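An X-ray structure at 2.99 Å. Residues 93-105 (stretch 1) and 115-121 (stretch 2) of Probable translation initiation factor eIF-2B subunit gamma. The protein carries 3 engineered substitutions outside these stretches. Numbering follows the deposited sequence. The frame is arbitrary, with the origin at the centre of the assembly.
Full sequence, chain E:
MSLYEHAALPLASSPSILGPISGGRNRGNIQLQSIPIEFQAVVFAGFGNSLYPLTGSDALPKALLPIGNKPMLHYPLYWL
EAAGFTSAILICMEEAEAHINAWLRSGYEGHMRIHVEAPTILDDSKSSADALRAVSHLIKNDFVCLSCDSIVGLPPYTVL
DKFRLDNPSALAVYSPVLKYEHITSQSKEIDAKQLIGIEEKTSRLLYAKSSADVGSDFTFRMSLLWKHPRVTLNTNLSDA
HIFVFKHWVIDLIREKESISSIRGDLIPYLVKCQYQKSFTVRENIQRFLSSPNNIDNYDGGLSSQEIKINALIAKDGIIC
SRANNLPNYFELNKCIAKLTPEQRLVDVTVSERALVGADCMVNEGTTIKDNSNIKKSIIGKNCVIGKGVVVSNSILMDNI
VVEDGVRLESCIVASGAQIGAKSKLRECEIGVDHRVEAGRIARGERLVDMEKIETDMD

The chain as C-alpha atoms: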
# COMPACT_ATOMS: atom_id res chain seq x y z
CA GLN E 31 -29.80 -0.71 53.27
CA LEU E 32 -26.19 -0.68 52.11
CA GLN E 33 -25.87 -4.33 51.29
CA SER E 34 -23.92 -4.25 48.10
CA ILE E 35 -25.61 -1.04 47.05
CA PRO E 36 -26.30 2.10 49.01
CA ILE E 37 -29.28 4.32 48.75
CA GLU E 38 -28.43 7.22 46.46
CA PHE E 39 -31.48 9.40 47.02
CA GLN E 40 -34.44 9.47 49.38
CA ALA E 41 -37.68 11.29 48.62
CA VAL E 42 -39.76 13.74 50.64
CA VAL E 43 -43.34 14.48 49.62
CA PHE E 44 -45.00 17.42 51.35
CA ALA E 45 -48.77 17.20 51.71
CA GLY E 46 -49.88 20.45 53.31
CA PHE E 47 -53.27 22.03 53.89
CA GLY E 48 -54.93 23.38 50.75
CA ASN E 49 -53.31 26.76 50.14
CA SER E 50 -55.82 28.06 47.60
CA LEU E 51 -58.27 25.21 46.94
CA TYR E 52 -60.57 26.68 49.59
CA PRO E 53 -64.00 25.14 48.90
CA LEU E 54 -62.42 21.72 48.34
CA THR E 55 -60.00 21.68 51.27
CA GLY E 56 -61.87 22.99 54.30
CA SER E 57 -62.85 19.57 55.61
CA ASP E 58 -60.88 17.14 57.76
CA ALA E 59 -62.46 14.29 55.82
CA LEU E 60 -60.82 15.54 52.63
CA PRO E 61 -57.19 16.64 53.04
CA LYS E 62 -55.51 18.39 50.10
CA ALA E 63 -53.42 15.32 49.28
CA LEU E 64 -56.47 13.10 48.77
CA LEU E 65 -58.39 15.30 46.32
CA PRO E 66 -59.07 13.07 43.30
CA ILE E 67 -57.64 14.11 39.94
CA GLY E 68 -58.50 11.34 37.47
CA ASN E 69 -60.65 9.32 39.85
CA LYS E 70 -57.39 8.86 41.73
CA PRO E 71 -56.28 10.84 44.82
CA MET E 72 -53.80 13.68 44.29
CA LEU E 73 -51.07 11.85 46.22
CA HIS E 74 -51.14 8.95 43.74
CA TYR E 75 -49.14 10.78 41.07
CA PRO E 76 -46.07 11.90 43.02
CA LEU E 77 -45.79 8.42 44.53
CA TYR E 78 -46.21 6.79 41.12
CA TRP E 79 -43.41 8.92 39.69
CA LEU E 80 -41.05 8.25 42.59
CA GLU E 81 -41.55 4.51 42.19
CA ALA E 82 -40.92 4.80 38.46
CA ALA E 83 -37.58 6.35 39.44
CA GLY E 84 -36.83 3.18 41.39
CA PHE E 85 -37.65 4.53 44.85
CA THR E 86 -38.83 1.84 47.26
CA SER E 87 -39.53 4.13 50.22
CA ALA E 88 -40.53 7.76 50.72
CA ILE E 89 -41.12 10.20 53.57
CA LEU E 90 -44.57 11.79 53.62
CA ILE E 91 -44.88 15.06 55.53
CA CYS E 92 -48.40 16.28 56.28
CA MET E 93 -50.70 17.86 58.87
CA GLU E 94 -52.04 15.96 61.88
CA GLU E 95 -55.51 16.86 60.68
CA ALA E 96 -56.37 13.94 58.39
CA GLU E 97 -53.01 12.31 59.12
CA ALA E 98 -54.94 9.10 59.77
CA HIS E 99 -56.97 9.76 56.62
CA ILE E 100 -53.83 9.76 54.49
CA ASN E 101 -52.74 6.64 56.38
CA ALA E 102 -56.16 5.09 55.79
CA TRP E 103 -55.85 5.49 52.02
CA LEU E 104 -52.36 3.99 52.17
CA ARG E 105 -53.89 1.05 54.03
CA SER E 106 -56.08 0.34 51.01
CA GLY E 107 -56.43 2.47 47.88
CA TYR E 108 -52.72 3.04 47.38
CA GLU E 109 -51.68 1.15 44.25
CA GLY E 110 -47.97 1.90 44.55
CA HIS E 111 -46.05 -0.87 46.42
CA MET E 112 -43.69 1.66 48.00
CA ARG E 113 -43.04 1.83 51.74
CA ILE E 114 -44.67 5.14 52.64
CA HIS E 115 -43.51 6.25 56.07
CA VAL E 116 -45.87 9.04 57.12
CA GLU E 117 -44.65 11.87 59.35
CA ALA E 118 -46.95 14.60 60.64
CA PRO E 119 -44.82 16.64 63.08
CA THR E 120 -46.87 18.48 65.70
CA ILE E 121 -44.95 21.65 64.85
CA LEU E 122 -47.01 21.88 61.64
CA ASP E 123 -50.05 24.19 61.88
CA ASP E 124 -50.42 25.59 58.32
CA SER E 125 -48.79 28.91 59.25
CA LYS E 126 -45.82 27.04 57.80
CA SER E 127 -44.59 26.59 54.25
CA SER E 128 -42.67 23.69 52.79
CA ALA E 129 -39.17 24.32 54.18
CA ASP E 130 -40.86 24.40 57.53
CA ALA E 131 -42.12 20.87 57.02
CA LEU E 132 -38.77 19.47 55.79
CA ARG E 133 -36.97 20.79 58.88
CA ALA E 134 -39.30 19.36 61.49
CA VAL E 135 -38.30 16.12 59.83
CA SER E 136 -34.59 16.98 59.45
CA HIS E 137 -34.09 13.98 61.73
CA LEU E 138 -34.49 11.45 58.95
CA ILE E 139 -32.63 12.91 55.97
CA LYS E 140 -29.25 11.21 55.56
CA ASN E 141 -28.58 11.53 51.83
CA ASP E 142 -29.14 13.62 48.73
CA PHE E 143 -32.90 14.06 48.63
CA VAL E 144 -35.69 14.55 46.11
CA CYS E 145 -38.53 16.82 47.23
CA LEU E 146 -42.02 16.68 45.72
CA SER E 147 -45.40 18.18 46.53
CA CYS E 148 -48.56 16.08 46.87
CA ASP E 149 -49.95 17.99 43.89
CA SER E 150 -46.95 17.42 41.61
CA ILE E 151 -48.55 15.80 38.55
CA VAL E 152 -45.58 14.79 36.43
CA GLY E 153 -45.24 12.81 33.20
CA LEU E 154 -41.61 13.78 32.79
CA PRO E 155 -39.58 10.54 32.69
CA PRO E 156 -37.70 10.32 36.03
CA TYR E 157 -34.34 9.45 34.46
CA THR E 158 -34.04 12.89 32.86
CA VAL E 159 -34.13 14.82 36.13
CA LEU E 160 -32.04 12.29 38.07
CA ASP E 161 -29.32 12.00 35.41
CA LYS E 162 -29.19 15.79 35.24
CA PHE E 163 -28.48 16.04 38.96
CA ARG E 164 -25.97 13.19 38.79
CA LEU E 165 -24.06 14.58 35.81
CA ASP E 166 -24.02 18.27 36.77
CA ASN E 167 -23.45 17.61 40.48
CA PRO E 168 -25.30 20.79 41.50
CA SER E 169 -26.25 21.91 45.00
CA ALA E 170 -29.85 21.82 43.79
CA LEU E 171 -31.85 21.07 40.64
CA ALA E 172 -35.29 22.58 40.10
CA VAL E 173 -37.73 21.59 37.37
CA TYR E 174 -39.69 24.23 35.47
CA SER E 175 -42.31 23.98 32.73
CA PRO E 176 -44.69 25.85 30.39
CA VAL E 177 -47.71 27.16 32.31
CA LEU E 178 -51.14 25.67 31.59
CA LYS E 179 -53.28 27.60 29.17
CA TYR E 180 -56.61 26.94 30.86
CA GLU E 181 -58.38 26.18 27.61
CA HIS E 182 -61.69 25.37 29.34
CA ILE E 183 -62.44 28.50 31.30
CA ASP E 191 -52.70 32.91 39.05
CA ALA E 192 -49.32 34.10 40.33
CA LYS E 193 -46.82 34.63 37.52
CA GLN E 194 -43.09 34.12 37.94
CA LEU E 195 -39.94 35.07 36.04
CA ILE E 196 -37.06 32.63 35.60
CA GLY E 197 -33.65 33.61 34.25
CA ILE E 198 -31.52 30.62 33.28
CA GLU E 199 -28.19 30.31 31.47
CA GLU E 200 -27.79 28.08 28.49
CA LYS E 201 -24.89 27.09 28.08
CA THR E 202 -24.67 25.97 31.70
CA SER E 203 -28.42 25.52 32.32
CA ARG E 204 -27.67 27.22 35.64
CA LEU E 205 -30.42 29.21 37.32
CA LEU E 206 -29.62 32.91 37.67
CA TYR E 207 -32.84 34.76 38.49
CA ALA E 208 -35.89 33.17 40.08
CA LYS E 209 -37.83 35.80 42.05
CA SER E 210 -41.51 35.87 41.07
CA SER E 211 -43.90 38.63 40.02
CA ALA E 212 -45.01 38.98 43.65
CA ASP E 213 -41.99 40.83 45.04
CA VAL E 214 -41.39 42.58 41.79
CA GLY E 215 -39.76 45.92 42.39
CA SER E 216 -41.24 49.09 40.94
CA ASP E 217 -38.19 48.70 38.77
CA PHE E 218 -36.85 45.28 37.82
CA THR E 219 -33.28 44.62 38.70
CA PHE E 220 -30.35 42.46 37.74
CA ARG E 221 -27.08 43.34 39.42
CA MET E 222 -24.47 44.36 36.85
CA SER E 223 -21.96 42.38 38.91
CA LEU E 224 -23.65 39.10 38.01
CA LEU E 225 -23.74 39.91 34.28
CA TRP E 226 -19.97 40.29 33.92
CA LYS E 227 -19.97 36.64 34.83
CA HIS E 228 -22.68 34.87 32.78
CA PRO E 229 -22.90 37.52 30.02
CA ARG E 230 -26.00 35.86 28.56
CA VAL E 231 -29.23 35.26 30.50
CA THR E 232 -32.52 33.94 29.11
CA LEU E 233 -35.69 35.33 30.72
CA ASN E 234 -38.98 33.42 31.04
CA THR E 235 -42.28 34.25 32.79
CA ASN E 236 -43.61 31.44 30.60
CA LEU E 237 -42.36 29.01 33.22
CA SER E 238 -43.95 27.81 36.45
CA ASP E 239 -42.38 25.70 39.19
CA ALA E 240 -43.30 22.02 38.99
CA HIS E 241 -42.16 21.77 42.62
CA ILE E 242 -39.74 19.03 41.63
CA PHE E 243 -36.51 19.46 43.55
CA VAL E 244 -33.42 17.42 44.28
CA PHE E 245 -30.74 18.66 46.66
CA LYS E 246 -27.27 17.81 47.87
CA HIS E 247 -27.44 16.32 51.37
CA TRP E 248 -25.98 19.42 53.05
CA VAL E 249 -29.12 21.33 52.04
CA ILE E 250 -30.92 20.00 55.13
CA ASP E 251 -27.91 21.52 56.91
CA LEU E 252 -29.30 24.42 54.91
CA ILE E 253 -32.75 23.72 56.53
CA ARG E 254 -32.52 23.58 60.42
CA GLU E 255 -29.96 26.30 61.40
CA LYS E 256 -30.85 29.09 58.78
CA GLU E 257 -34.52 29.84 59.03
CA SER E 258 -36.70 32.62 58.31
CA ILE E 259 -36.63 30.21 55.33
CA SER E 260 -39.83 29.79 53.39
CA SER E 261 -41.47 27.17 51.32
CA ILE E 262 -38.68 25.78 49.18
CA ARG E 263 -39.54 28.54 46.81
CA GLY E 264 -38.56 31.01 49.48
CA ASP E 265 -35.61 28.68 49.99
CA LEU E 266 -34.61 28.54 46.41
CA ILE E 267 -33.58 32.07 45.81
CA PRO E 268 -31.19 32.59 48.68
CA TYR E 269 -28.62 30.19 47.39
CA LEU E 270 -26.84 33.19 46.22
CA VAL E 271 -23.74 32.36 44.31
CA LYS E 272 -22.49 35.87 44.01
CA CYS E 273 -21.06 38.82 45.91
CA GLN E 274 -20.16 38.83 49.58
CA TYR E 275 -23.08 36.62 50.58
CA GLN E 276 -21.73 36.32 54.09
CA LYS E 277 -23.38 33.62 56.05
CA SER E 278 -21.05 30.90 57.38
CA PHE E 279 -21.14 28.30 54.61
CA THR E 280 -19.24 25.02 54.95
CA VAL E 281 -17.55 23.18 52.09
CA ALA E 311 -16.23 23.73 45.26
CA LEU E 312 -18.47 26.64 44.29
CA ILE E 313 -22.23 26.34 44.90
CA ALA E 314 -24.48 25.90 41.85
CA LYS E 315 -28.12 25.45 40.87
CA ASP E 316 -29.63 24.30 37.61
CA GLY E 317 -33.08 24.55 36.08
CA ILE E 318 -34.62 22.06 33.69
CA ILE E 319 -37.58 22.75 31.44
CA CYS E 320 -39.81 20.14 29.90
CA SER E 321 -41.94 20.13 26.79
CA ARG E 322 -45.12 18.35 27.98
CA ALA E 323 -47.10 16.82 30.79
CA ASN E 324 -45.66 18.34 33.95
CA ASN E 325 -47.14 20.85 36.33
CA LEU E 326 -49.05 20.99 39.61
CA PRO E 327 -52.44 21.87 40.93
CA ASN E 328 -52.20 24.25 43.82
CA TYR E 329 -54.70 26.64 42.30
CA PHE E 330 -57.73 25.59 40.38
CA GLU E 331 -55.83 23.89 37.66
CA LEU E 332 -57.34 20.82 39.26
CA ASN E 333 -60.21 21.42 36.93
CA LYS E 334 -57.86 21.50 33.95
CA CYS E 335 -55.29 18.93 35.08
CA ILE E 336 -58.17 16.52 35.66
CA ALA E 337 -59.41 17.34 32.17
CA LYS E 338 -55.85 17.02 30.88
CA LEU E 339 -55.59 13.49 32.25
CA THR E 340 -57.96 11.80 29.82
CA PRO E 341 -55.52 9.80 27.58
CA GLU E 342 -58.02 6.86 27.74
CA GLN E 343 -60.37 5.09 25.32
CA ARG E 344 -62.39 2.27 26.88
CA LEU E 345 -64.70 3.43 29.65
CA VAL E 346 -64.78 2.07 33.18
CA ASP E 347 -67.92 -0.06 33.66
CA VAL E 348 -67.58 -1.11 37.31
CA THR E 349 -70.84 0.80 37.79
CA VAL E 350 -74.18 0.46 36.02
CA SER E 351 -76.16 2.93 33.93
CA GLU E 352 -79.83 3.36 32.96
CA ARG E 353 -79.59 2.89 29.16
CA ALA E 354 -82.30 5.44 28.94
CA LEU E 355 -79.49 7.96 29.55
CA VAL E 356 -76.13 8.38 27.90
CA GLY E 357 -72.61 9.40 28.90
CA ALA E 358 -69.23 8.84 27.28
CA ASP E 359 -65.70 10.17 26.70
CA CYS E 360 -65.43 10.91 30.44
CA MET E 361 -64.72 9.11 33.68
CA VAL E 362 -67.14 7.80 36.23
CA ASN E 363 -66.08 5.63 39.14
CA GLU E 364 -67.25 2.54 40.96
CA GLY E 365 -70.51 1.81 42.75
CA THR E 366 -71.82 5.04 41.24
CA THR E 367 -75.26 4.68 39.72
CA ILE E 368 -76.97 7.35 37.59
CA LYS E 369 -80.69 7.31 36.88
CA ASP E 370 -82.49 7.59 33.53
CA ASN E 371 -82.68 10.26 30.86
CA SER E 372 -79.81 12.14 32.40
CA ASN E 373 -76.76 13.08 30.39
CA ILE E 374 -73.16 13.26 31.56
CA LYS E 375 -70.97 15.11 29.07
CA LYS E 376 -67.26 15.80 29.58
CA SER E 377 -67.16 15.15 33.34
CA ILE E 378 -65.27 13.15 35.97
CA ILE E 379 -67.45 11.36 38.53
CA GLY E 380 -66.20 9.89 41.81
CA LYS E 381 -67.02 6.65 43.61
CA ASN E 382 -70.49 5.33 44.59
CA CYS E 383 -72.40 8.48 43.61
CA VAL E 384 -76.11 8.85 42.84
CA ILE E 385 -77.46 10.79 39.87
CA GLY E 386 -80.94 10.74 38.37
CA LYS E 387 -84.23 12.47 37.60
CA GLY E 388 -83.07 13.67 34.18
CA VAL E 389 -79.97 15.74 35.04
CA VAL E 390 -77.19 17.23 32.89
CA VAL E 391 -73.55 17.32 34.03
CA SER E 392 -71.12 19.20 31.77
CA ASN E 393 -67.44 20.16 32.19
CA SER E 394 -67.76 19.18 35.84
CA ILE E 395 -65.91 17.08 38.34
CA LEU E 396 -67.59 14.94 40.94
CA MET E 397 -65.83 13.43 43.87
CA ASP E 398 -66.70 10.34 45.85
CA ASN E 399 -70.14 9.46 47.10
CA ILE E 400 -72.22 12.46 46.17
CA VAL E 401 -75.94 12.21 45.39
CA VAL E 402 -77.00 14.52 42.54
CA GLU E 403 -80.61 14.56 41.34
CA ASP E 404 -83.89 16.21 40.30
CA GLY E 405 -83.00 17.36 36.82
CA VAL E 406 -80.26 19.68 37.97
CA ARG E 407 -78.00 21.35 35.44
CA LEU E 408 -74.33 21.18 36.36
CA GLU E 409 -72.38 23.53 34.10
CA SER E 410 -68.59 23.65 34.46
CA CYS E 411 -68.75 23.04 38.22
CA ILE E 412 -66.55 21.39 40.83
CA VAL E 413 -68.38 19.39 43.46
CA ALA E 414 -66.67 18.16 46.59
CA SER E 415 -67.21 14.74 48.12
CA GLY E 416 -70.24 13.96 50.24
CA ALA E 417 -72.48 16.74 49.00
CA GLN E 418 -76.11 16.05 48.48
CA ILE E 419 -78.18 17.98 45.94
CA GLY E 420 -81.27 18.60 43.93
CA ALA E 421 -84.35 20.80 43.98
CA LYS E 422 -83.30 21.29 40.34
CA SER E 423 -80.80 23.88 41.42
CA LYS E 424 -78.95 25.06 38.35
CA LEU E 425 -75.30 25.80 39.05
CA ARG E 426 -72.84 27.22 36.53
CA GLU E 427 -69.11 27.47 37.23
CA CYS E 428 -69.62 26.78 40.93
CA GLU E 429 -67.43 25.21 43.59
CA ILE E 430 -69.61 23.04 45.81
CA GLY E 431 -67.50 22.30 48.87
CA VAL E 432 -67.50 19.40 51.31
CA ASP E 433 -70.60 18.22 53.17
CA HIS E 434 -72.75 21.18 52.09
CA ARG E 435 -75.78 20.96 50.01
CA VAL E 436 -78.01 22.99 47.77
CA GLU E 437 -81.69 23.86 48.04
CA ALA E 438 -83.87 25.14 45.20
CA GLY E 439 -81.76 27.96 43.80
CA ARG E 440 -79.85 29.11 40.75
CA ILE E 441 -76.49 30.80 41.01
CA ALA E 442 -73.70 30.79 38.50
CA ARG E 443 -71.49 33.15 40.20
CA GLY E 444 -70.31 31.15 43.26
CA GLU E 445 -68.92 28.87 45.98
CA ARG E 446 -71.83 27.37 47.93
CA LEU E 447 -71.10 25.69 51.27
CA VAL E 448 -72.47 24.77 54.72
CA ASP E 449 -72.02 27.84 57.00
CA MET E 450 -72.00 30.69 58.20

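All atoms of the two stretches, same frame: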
# COMPACT_ATOMS: atom_id res chain seq x y z
N MET E 93 -50.13 17.28 57.66
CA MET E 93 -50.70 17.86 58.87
C MET E 93 -51.39 16.78 59.68
O MET E 93 -51.89 15.80 59.12
CB MET E 93 -51.67 18.98 58.51
CG MET E 93 -51.10 20.00 57.54
SD MET E 93 -49.59 20.75 58.16
CE MET E 93 -49.02 21.64 56.71
N GLU E 94 -51.42 16.94 61.00
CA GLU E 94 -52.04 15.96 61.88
C GLU E 94 -53.51 15.79 61.54
O GLU E 94 -54.06 14.69 61.62
CB GLU E 94 -51.91 16.36 63.34
CG GLU E 94 -50.82 17.35 63.64
CD GLU E 94 -50.40 17.29 65.09
OE1 GLU E 94 -50.61 16.24 65.73
OE2 GLU E 94 -49.93 18.32 65.61
N GLU E 95 -54.15 16.90 61.19
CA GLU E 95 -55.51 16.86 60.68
C GLU E 95 -55.53 16.00 59.43
O GLU E 95 -54.83 16.30 58.46
CB GLU E 95 -56.03 18.27 60.39
CG GLU E 95 -56.04 19.21 61.60
CD GLU E 95 -54.66 19.77 61.93
OE1 GLU E 95 -54.57 20.63 62.84
OE2 GLU E 95 -53.67 19.37 61.28
N ALA E 96 -56.31 14.93 59.47
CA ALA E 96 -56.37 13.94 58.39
C ALA E 96 -55.01 13.29 58.14
O ALA E 96 -54.67 12.97 57.00
CB ALA E 96 -56.91 14.57 57.11
N GLU E 97 -54.23 13.11 59.20
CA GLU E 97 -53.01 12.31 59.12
C GLU E 97 -53.41 10.84 59.01
O GLU E 97 -52.81 10.08 58.26
CB GLU E 97 -52.12 12.52 60.34
CG GLU E 97 -50.96 11.53 60.44
CD GLU E 97 -50.24 11.59 61.77
OE1 GLU E 97 -50.67 12.36 62.65
OE2 GLU E 97 -49.23 10.87 61.93
N ALA E 98 -54.43 10.47 59.78
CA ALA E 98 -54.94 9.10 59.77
C ALA E 98 -55.74 8.83 58.50
O ALA E 98 -55.88 7.68 58.09
CB ALA E 98 -55.80 8.85 61.00
N HIS E 99 -56.25 9.89 57.88
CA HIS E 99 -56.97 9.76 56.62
C HIS E 99 -56.02 9.40 55.49
O HIS E 99 -56.31 8.52 54.68
CB HIS E 99 -57.72 11.05 56.29
CG HIS E 99 -59.05 11.17 56.96
ND1 HIS E 99 -59.29 12.07 57.98
CD2 HIS E 99 -60.21 10.50 56.77
CE1 HIS E 99 -60.54 11.95 58.38
NE2 HIS E 99 -61.12 11.00 57.67
N ILE E 100 -54.88 10.08 55.45
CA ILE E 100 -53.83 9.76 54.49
C ILE E 100 -53.34 8.33 54.73
O ILE E 100 -53.18 7.55 53.78
CB ILE E 100 -52.65 10.74 54.59
CG1 ILE E 100 -53.10 12.15 54.24
CG2 ILE E 100 -51.52 10.30 53.67
CD1 ILE E 100 -51.99 13.18 54.29
N ASN E 101 -53.12 8.00 55.99
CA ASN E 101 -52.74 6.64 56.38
C ASN E 101 -53.79 5.61 55.98
O ASN E 101 -53.45 4.50 55.57
CB ASN E 101 -52.49 6.57 57.89
CG ASN E 101 -51.07 6.94 58.27
OD1 ASN E 101 -50.83 7.98 58.89
ND2 ASN E 101 -50.13 6.08 57.92
N ALA E 102 -55.06 5.99 56.11
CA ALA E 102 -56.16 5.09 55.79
C ALA E 102 -56.18 4.74 54.30
O ALA E 102 -56.48 3.61 53.93
CB ALA E 102 -57.49 5.72 56.20
N TRP E 103 -55.88 5.72 53.46
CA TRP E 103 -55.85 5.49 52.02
C TRP E 103 -54.64 4.65 51.63
O TRP E 103 -54.68 3.88 50.67
CB TRP E 103 -55.84 6.81 51.25
CG TRP E 103 -55.69 6.62 49.78
CD1 TRP E 103 -56.65 6.19 48.90
CD2 TRP E 103 -54.51 6.84 48.99
NE1 TRP E 103 -56.15 6.13 47.63
CE2 TRP E 103 -54.83 6.52 47.66
CE3 TRP E 103 -53.22 7.27 49.29
CZ2 TRP E 103 -53.91 6.63 46.62
CZ3 TRP E 103 -52.30 7.37 48.27
CH2 TRP E 103 -52.65 7.06 46.95
N LEU E 104 -53.55 4.79 52.39
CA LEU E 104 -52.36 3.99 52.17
C LEU E 104 -52.61 2.55 52.58
O LEU E 104 -52.03 1.62 52.02
CB LEU E 104 -51.17 4.57 52.94
CG LEU E 104 -50.67 5.93 52.46
CD1 LEU E 104 -49.57 6.45 53.37
CD2 LEU E 104 -50.18 5.85 51.02
N ARG E 105 -53.48 2.37 53.58
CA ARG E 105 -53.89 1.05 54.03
C ARG E 105 -54.51 0.27 52.87
O ARG E 105 -54.12 -0.86 52.58
CB ARG E 105 -54.89 1.17 55.18
CG ARG E 105 -54.55 0.35 56.41
CD ARG E 105 -55.36 0.84 57.61
NE ARG E 105 -56.77 1.00 57.28
CZ ARG E 105 -57.59 1.86 57.88
NH1 ARG E 105 -57.14 2.65 58.84
NH2 ARG E 105 -58.86 1.94 57.51
N HIS E 115 -43.61 5.92 54.66
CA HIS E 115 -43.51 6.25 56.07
C HIS E 115 -44.02 7.67 56.32
O HIS E 115 -43.37 8.65 55.98
CB HIS E 115 -42.06 6.11 56.54
CG HIS E 115 -41.73 6.90 57.77
ND1 HIS E 115 -40.85 7.96 57.75
CD2 HIS E 115 -42.15 6.79 59.05
CE1 HIS E 115 -40.74 8.47 58.96
NE2 HIS E 115 -41.53 7.77 59.77
N VAL E 116 -45.21 7.76 56.91
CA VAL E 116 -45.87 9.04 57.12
C VAL E 116 -45.34 9.75 58.36
O VAL E 116 -45.12 9.13 59.40
CB VAL E 116 -47.40 8.87 57.27
CG1 VAL E 116 -48.10 10.22 57.20
CG2 VAL E 116 -47.92 7.94 56.19
N GLU E 117 -45.13 11.06 58.23
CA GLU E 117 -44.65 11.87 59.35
C GLU E 117 -45.41 13.19 59.41
O GLU E 117 -45.28 14.03 58.52
CB GLU E 117 -43.15 12.13 59.21
CG GLU E 117 -42.47 12.60 60.49
CD GLU E 117 -41.85 11.45 61.27
OE1 GLU E 117 -41.15 11.72 62.26
OE2 GLU E 117 -42.08 10.28 60.89
N ALA E 118 -46.22 13.36 60.45
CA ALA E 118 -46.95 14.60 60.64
C ALA E 118 -46.52 15.28 61.93
O ALA E 118 -47.20 15.16 62.95
CB ALA E 118 -48.45 14.34 60.65
N PRO E 119 -45.38 15.99 61.89
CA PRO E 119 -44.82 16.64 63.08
C PRO E 119 -45.78 17.65 63.68
O PRO E 119 -46.42 18.41 62.95
CB PRO E 119 -43.56 17.34 62.53
CG PRO E 119 -43.80 17.48 61.07
CD PRO E 119 -44.61 16.29 60.68
N THR E 120 -45.90 17.64 65.01
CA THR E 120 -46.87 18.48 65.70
C THR E 120 -46.60 19.96 65.51
O THR E 120 -47.47 20.80 65.71
CB THR E 120 -46.91 18.17 67.21
OG1 THR E 120 -47.79 19.08 67.87
CG2 THR E 120 -45.52 18.29 67.82
N ILE E 121 -45.37 20.28 65.11
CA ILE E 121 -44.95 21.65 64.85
C ILE E 121 -45.74 22.26 63.68
O ILE E 121 -45.82 23.48 63.56
CB ILE E 121 -43.43 21.71 64.57
CG1 ILE E 121 -42.66 20.89 65.60
CG2 ILE E 121 -42.94 23.15 64.56
CD1 ILE E 121 -42.22 19.52 65.12

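The contact is small, 368 Å² summed over both sides, and its first rule is that a turn and a helix share one neighbouring strand and its exit. At Met93 the backbone does the work: the side chain points away from stretch 2, and the carbonyl carbon C of Met93 lies 3.9 Å from CB of Ala118. The two CA atoms are 5.3 Å apart, an approach that suits a residue as short as alanine.

Glu94 opens a type II turn, closed by Glu97 N donating to Glu94 O at 2.9 Å. Its CA-to-CB bond runs sideways, but the long side chain carries the carboxylate across to Thr120, where OG1 donates a weak hydrogen bond to Glu94 OE2 at 3.2 Å. This is the only hydrogen bond between the stretches. OE2 of Glu94 also sits 3.1 Å from CA of Thr120, so the acid packs against backbone as well as hydroxyl.

Glu95 and Ala96 make no contact; Ala96 takes the N-cap position and hands the chain to the helix. Glu97, in its first turn, points toward stretch 2 with chi1 and chi2 both t. The extended side chain lays CD 3.5 Å from CB of Ala118, so that small methyl meets the turn backbone and a glutamate together.

One helical turn later, Asn101 has its CA-to-CB bond sideways, but the amide end of its side chain comes nearer and packs against the Val116 side chain. Leu104 then points toward the strand, and its CD1 reaches Val116 CG2 at 3.6 Å, the apolar side-chain pair of the interface. Val116 has the largest area covered here, 89 Å², and Ala118 follows with 75 Å². Both point toward stretch 1 while Glu117 between them points away: the alternation continues from the strand into the first residue beyond it, Ala118, and offers two compact apolar side chains to the helix and turn, leaving polar groups around them.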